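Exonuclease mut-7 homolog (Aedes aegypti, PDB 7JW2) probably trims the 3' ends of AGO1-bound microRNAs as a magnesium-dependent 3'-5' exoribonuclease, this chain being its exonuclease domain. Local coordinates at residues W129-H143 with V147-G160. Sequence-based numbering, arbitrary orientation.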
loop_
_atom_site.group_PDB
_atom_site.type_symbol
_atom_site.label_atom_id
_atom_site.label_comp_id
_atom_site.label_asym_id
_atom_site.label_seq_id
_atom_site.Cartn_x
_atom_site.Cartn_y
_atom_site.Cartn_z
ATOM N N TRP A 129 -25.977 -13.959 -16.073
ATOM C CA TRP A 129 -26.355 -15.143 -16.840
ATOM C C TRP A 129 -27.867 -15.300 -16.903
ATOM O O TRP A 129 -28.446 -15.428 -17.988
ATOM C CB TRP A 129 -25.706 -16.368 -16.196
ATOM C CG TRP A 129 -25.768 -17.639 -16.976
ATOM C CD1 TRP A 129 -26.465 -17.885 -18.128
ATOM C CD2 TRP A 129 -25.085 -18.847 -16.651
ATOM N NE1 TRP A 129 -26.255 -19.186 -18.536
ATOM C CE2 TRP A 129 -25.416 -19.797 -17.641
ATOM C CE3 TRP A 129 -24.231 -19.221 -15.611
ATOM C CZ2 TRP A 129 -24.911 -21.096 -17.622
ATOM C CZ3 TRP A 129 -23.733 -20.514 -15.593
ATOM C CH2 TRP A 129 -24.074 -21.433 -16.595
ATOM N N ARG A 130 -28.526 -15.270 -15.744
ATOM C CA ARG A 130 -29.974 -15.449 -15.708
ATOM C C ARG A 130 -30.697 -14.318 -16.424
ATOM O O ARG A 130 -31.758 -14.536 -17.022
ATOM C CB ARG A 130 -30.448 -15.561 -14.257
ATOM C CG ARG A 130 -30.133 -16.910 -13.617
ATOM C CD ARG A 130 -30.199 -16.864 -12.098
ATOM N NE ARG A 130 -31.103 -15.828 -11.611
ATOM C CZ ARG A 130 -31.130 -15.388 -10.356
ATOM N NH1 ARG A 130 -30.301 -15.899 -9.453
ATOM N NH2 ARG A 130 -31.989 -14.440 -10.002
ATOM N N HIS A 131 -30.127 -13.112 -16.399
ATOM C CA HIS A 131 -30.769 -11.965 -17.030
ATOM C C HIS A 131 -30.723 -12.073 -18.550
ATOM O O HIS A 131 -31.737 -11.865 -19.229
ATOM C CB HIS A 131 -30.095 -10.677 -16.557
ATOM C CG HIS A 131 -30.820 -9.430 -16.956
ATOM N ND1 HIS A 131 -30.557 -8.757 -18.130
ATOM C CD2 HIS A 131 -31.800 -8.733 -16.333
ATOM C CE1 HIS A 131 -31.347 -7.702 -18.217
ATOM N NE2 HIS A 131 -32.109 -7.662 -17.138
ATOM N N VAL A 132 -29.555 -12.398 -19.104
ATOM C CA VAL A 132 -29.404 -12.432 -20.557
ATOM C C VAL A 132 -30.046 -13.667 -21.175
ATOM O O VAL A 132 -30.407 -13.637 -22.362
ATOM C CB VAL A 132 -27.918 -12.340 -20.951
ATOM C CG1 VAL A 132 -27.269 -11.104 -20.313
ATOM C CG2 VAL A 132 -27.179 -13.617 -20.567
ATOM N N GLU A 133 -30.215 -14.742 -20.393
ATOM C CA GLU A 133 -30.924 -15.938 -20.846
ATOM C C GLU A 133 -32.304 -15.607 -21.385
ATOM O O GLU A 133 -32.840 -16.335 -22.228
ATOM C CB GLU A 133 -31.083 -16.921 -19.683
ATOM C CG GLU A 133 -30.150 -18.090 -19.671
ATOM C CD GLU A 133 -30.589 -19.139 -18.670
ATOM O OE1 GLU A 133 -30.323 -20.334 -18.901
ATOM O OE2 GLU A 133 -31.212 -18.765 -17.650
ATOM N N ARG A 134 -32.901 -14.535 -20.888
ATOM C CA ARG A 134 -34.268 -14.173 -21.219
ATOM C C ARG A 134 -34.391 -13.418 -22.535
ATOM O O ARG A 134 -35.499 -13.314 -23.068
ATOM C CB ARG A 134 -34.854 -13.352 -20.080
ATOM C CG ARG A 134 -35.119 -14.195 -18.839
ATOM C CD ARG A 134 -35.525 -13.354 -17.647
ATOM N NE ARG A 134 -34.495 -13.349 -16.611
ATOM C CZ ARG A 134 -34.736 -13.522 -15.314
ATOM N NH1 ARG A 134 -35.977 -13.726 -14.891
ATOM N NH2 ARG A 134 -33.736 -13.496 -14.441
ATOM N N PHE A 135 -33.299 -12.889 -23.072
ATOM C CA PHE A 135 -33.328 -12.294 -24.403
ATOM C C PHE A 135 -33.334 -13.414 -25.438
ATOM O O PHE A 135 -32.365 -14.174 -25.539
ATOM C CB PHE A 135 -32.134 -11.364 -24.603
ATOM C CG PHE A 135 -32.079 -10.232 -23.611
ATOM C CD1 PHE A 135 -33.126 -9.332 -23.508
ATOM C CD2 PHE A 135 -30.980 -10.069 -22.778
ATOM C CE1 PHE A 135 -33.082 -8.288 -22.596
ATOM C CE2 PHE A 135 -30.926 -9.026 -21.864
ATOM C CZ PHE A 135 -31.983 -8.136 -21.772
ATOM N N ASP A 136 -34.428 -13.521 -26.203
ATOM C CA ASP A 136 -34.565 -14.621 -27.154
ATOM C C ASP A 136 -33.445 -14.625 -28.185
ATOM O O ASP A 136 -33.030 -15.696 -28.647
ATOM C CB ASP A 136 -35.922 -14.542 -27.852
ATOM C CG ASP A 136 -36.998 -15.310 -27.116
ATOM O OD1 ASP A 136 -36.806 -16.522 -26.878
ATOM O OD2 ASP A 136 -38.034 -14.701 -26.771
ATOM N N SER A 137 -32.935 -13.447 -28.546
ATOM C CA SER A 137 -31.882 -13.340 -29.546
ATOM C C SER A 137 -30.502 -13.677 -28.999
ATOM O O SER A 137 -29.581 -13.911 -29.789
ATOM C CB SER A 137 -31.854 -11.925 -30.123
ATOM O OG SER A 137 -32.772 -11.784 -31.197
ATOM N N PHE A 138 -30.330 -13.694 -27.682
ATOM C CA PHE A 138 -28.997 -13.825 -27.107
ATOM C C PHE A 138 -28.448 -15.230 -27.317
ATOM O O PHE A 138 -29.093 -16.222 -26.961
ATOM C CB PHE A 138 -29.029 -13.494 -25.616
ATOM C CG PHE A 138 -27.671 -13.511 -24.960
ATOM C CD1 PHE A 138 -27.087 -14.705 -24.551
ATOM C CD2 PHE A 138 -26.980 -12.328 -24.748
ATOM C CE1 PHE A 138 -25.847 -14.712 -23.960
ATOM C CE2 PHE A 138 -25.733 -12.332 -24.143
ATOM C CZ PHE A 138 -25.168 -13.521 -23.752
ATOM N N ARG A 139 -27.237 -15.310 -27.867
ATOM C CA ARG A 139 -26.546 -16.579 -28.059
ATOM C C ARG A 139 -25.131 -16.478 -27.506
ATOM O O ARG A 139 -24.368 -15.595 -27.900
ATOM C CB ARG A 139 -26.483 -16.969 -29.542
ATOM C CG ARG A 139 -27.776 -17.504 -30.138
ATOM C CD ARG A 139 -28.492 -18.490 -29.218
ATOM N NE ARG A 139 -29.690 -19.038 -29.854
ATOM C CZ ARG A 139 -30.787 -18.334 -30.122
ATOM N NH1 ARG A 139 -30.855 -17.049 -29.805
ATOM N NH2 ARG A 139 -31.825 -18.918 -30.707
ATOM N N PHE A 140 -24.771 -17.395 -26.609
ATOM C CA PHE A 140 -23.377 -17.533 -26.227
ATOM C C PHE A 140 -22.556 -17.968 -27.443
ATOM O O PHE A 140 -23.078 -18.634 -28.347
ATOM C CB PHE A 140 -23.238 -18.547 -25.091
ATOM C CG PHE A 140 -23.680 -18.019 -23.755
ATOM C CD1 PHE A 140 -24.927 -18.338 -23.239
ATOM C CD2 PHE A 140 -22.839 -17.202 -23.011
ATOM C CE1 PHE A 140 -25.337 -17.847 -22.013
ATOM C CE2 PHE A 140 -23.239 -16.713 -21.776
ATOM C CZ PHE A 140 -24.484 -17.031 -21.278
ATOM N N PRO A 141 -21.278 -17.585 -27.511
ATOM C CA PRO A 141 -20.468 -17.942 -28.692
ATOM C C PRO A 141 -20.237 -19.430 -28.835
ATOM O O PRO A 141 -19.933 -19.902 -29.939
ATOM C CB PRO A 141 -19.145 -17.203 -28.462
ATOM C CG PRO A 141 -19.135 -16.816 -27.005
ATOM C CD PRO A 141 -20.550 -16.731 -26.551
ATOM N N TYR A 142 -20.332 -20.181 -27.748
ATOM C CA TYR A 142 -20.244 -21.631 -27.811
ATOM C C TYR A 142 -21.503 -22.149 -27.151
ATOM O O TYR A 142 -21.447 -22.885 -26.163
ATOM C CB TYR A 142 -18.960 -22.120 -27.142
ATOM C CG TYR A 142 -17.754 -21.453 -27.746
ATOM C CD1 TYR A 142 -17.124 -21.990 -28.862
ATOM C CD2 TYR A 142 -17.278 -20.247 -27.238
ATOM C CE1 TYR A 142 -16.038 -21.364 -29.439
ATOM C CE2 TYR A 142 -16.194 -19.621 -27.795
ATOM C CZ TYR A 142 -15.575 -20.171 -28.903
ATOM O OH TYR A 142 -14.486 -19.533 -29.462
ATOM N N HIS A 143 -22.641 -21.731 -27.700
ATOM C CA HIS A 143 -23.924 -21.914 -27.043
ATOM C C HIS A 143 -24.249 -23.389 -26.885
ATOM O O HIS A 143 -23.924 -24.215 -27.742
ATOM C CB HIS A 143 -25.037 -21.220 -27.832
ATOM C CG HIS A 143 -26.213 -20.824 -26.992
ATOM N ND1 HIS A 143 -26.336 -19.574 -26.431
ATOM C CD2 HIS A 143 -27.313 -21.514 -26.610
ATOM C CE1 HIS A 143 -27.457 -19.507 -25.736
ATOM N NE2 HIS A 143 -28.071 -20.672 -25.832
ATOM N N VAL A 147 -27.667 -25.992 -19.767
ATOM C CA VAL A 147 -26.601 -26.512 -18.925
ATOM C C VAL A 147 -26.869 -26.113 -17.477
ATOM O O VAL A 147 -27.588 -25.148 -17.191
ATOM C CB VAL A 147 -25.218 -26.019 -19.390
ATOM C CG1 VAL A 147 -24.958 -26.416 -20.848
ATOM C CG2 VAL A 147 -25.095 -24.506 -19.208
ATOM N N ASN A 148 -26.301 -26.885 -16.548
ATOM C CA ASN A 148 -26.332 -26.499 -15.144
ATOM C C ASN A 148 -25.636 -25.155 -14.980
ATOM O O ASN A 148 -24.644 -24.871 -15.656
ATOM C CB ASN A 148 -25.645 -27.556 -14.284
ATOM C CG ASN A 148 -26.465 -28.818 -14.154
ATOM O OD1 ASN A 148 -27.682 -28.805 -14.346
ATOM N ND2 ASN A 148 -25.802 -29.920 -13.822
ATOM N N GLN A 149 -26.164 -24.320 -14.086
ATOM C CA GLN A 149 -25.682 -22.943 -13.956
ATOM C C GLN A 149 -24.549 -22.866 -12.931
ATOM O O GLN A 149 -24.692 -22.337 -11.829
ATOM C CB GLN A 149 -26.831 -22.006 -13.599
ATOM C CG GLN A 149 -27.827 -21.784 -14.729
ATOM C CD GLN A 149 -28.610 -20.490 -14.581
ATOM O OE1 GLN A 149 -29.003 -19.874 -15.573
ATOM N NE2 GLN A 149 -28.835 -20.069 -13.337
ATOM N N ASN A 150 -23.400 -23.410 -13.323
ATOM C CA ASN A 150 -22.167 -23.320 -12.549
ATOM C C ASN A 150 -21.086 -22.638 -13.382
ATOM O O ASN A 150 -21.253 -22.404 -14.581
ATOM C CB ASN A 150 -21.702 -24.708 -12.078
ATOM C CG ASN A 150 -21.566 -25.706 -13.215
ATOM O OD1 ASN A 150 -20.894 -25.450 -14.218
ATOM N ND2 ASN A 150 -22.210 -26.859 -13.061
ATOM N N LEU A 151 -19.962 -22.315 -12.732
ATOM C CA LEU A 151 -18.927 -21.542 -13.412
ATOM C C LEU A 151 -18.277 -22.343 -14.537
ATOM O O LEU A 151 -17.963 -21.788 -15.597
ATOM C CB LEU A 151 -17.874 -21.051 -12.410
ATOM C CG LEU A 151 -16.694 -20.293 -13.018
ATOM C CD1 LEU A 151 -17.172 -19.013 -13.700
ATOM C CD2 LEU A 151 -15.629 -19.975 -11.963
ATOM N N ALA A 152 -18.078 -23.648 -14.339
ATOM C CA ALA A 152 -17.446 -24.445 -15.383
ATOM C C ALA A 152 -18.258 -24.411 -16.670
ATOM O O ALA A 152 -17.694 -24.326 -17.767
ATOM C CB ALA A 152 -17.268 -25.887 -14.907
ATOM N N ASN A 153 -19.580 -24.462 -16.557
ATOM C CA ASN A 153 -20.409 -24.422 -17.758
ATOM C C ASN A 153 -20.416 -23.031 -18.384
ATOM O O ASN A 153 -20.460 -22.900 -19.612
ATOM C CB ASN A 153 -21.826 -24.882 -17.429
ATOM C CG ASN A 153 -21.900 -26.380 -17.196
ATOM O OD1 ASN A 153 -20.974 -27.112 -17.543
ATOM N ND2 ASN A 153 -22.994 -26.837 -16.603
ATOM N N LEU A 154 -20.373 -21.979 -17.561
ATOM C CA LEU A 154 -20.307 -20.627 -18.110
ATOM C C LEU A 154 -19.002 -20.400 -18.863
ATOM O O LEU A 154 -18.975 -19.701 -19.883
ATOM C CB LEU A 154 -20.471 -19.600 -16.989
ATOM C CG LEU A 154 -20.677 -18.163 -17.448
ATOM C CD1 LEU A 154 -21.761 -18.085 -18.536
ATOM C CD2 LEU A 154 -21.026 -17.291 -16.242
ATOM N N VAL A 155 -17.899 -20.964 -18.366
ATOM C CA VAL A 155 -16.631 -20.884 -19.084
ATOM C C VAL A 155 -16.745 -21.542 -20.455
ATOM O O VAL A 155 -16.272 -21.000 -21.461
ATOM C CB VAL A 155 -15.502 -21.509 -18.245
ATOM C CG1 VAL A 155 -14.281 -21.743 -19.096
ATOM C CG2 VAL A 155 -15.149 -20.582 -17.082
ATOM N N ARG A 156 -17.360 -22.724 -20.520
ATOM C CA ARG A 156 -17.513 -23.385 -21.814
ATOM C C ARG A 156 -18.372 -22.559 -22.763
ATOM O O ARG A 156 -18.023 -22.393 -23.936
ATOM C CB ARG A 156 -18.112 -24.776 -21.636
ATOM C CG ARG A 156 -17.912 -25.673 -22.856
ATOM C CD ARG A 156 -18.215 -27.112 -22.508
ATOM N NE ARG A 156 -19.630 -27.287 -22.204
ATOM C CZ ARG A 156 -20.117 -27.476 -20.980
ATOM N NH1 ARG A 156 -19.302 -27.506 -19.937
ATOM N NH2 ARG A 156 -21.424 -27.626 -20.799
ATOM N N LEU A 157 -19.496 -22.029 -22.268
ATOM C CA LEU A 157 -20.393 -21.238 -23.109
ATOM C C LEU A 157 -19.707 -19.992 -23.653
ATOM O O LEU A 157 -19.956 -19.588 -24.794
ATOM C CB LEU A 157 -21.634 -20.835 -22.318
ATOM C CG LEU A 157 -22.633 -21.936 -21.981
ATOM C CD1 LEU A 157 -23.503 -21.509 -20.825
ATOM C CD2 LEU A 157 -23.484 -22.233 -23.192
ATOM N N CYS A 158 -18.855 -19.355 -22.851
ATOM C CA CYS A 158 -18.273 -18.086 -23.264
ATOM C C CYS A 158 -16.939 -18.242 -23.972
ATOM O O CYS A 158 -16.634 -17.460 -24.874
ATOM C CB CYS A 158 -18.083 -17.164 -22.052
ATOM S SG CYS A 158 -19.601 -16.622 -21.288
ATOM N N LEU A 159 -16.124 -19.219 -23.580
ATOM C CA LEU A 159 -14.775 -19.330 -24.103
ATOM C C LEU A 159 -14.508 -20.598 -24.900
ATOM O O LEU A 159 -13.431 -20.707 -25.498
ATOM C CB LEU A 159 -13.765 -19.242 -22.953
ATOM C CG LEU A 159 -14.014 -18.134 -21.930
ATOM C CD1 LEU A 159 -12.995 -18.287 -20.828
ATOM C CD2 LEU A 159 -13.947 -16.747 -22.562
ATOM N N GLY A 160 -15.439 -21.547 -24.931
ATOM C CA GLY A 160 -15.286 -22.707 -25.792
ATOM C C GLY A 160 -14.248 -23.701 -25.341
ATOM O O GLY A 160 -13.806 -24.532 -26.142
#
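W129 lies between Q149 and L154, which press on opposite faces of its indole. Q149 CG stands 4.1 Å from the centroid of the W129 six-membered ring, only 7° off the normal, and L154 CD1 approaches the other face at nearly the same height, so both qualify as CH-pi contacts. With CG anti to the backbone N (chi1 -169°), the indole projects off helix 125-132 to reach both the loop 147-150 and the flank of helix 151-159: from the loop V147 CG2 meets its edge in the ring plane, and from within the helix L157 CD1 comes within 3.5 Å of W129 CZ2. The turn that leads into helix 151-159 is held by its own bonds: N150 OD1 caps the helix by accepting from N153 N, while N153 ND2 donates to N148 O at 2.7 Å.

Further along, F140 takes L157 CB over one ring face and F138 CE1 over the other; C158 SG approaches obliquely, 3.7 Å from F140 CE2, a sulfur-aromatic contact. The backbone then joins in, Y142 N donating to L157 O (3.0 Å, 149° at the hydrogen). Beyond that bond the Y142 ring lies flat on the helix end: G160 CA sits over its centre, 3.5 Å from the centroid, a CH-pi contact made by a residue whose positive phi ends the helix.

In this exonuclease domain the loop after helix 125-132 thus swings out and returns to meet the C-terminal turn of helix 151-159, where R156 also forms a salt bridge with E144 in the short link between the segments. Helix 179-205 touches both segments, F138 through Q202 and L154 through I195.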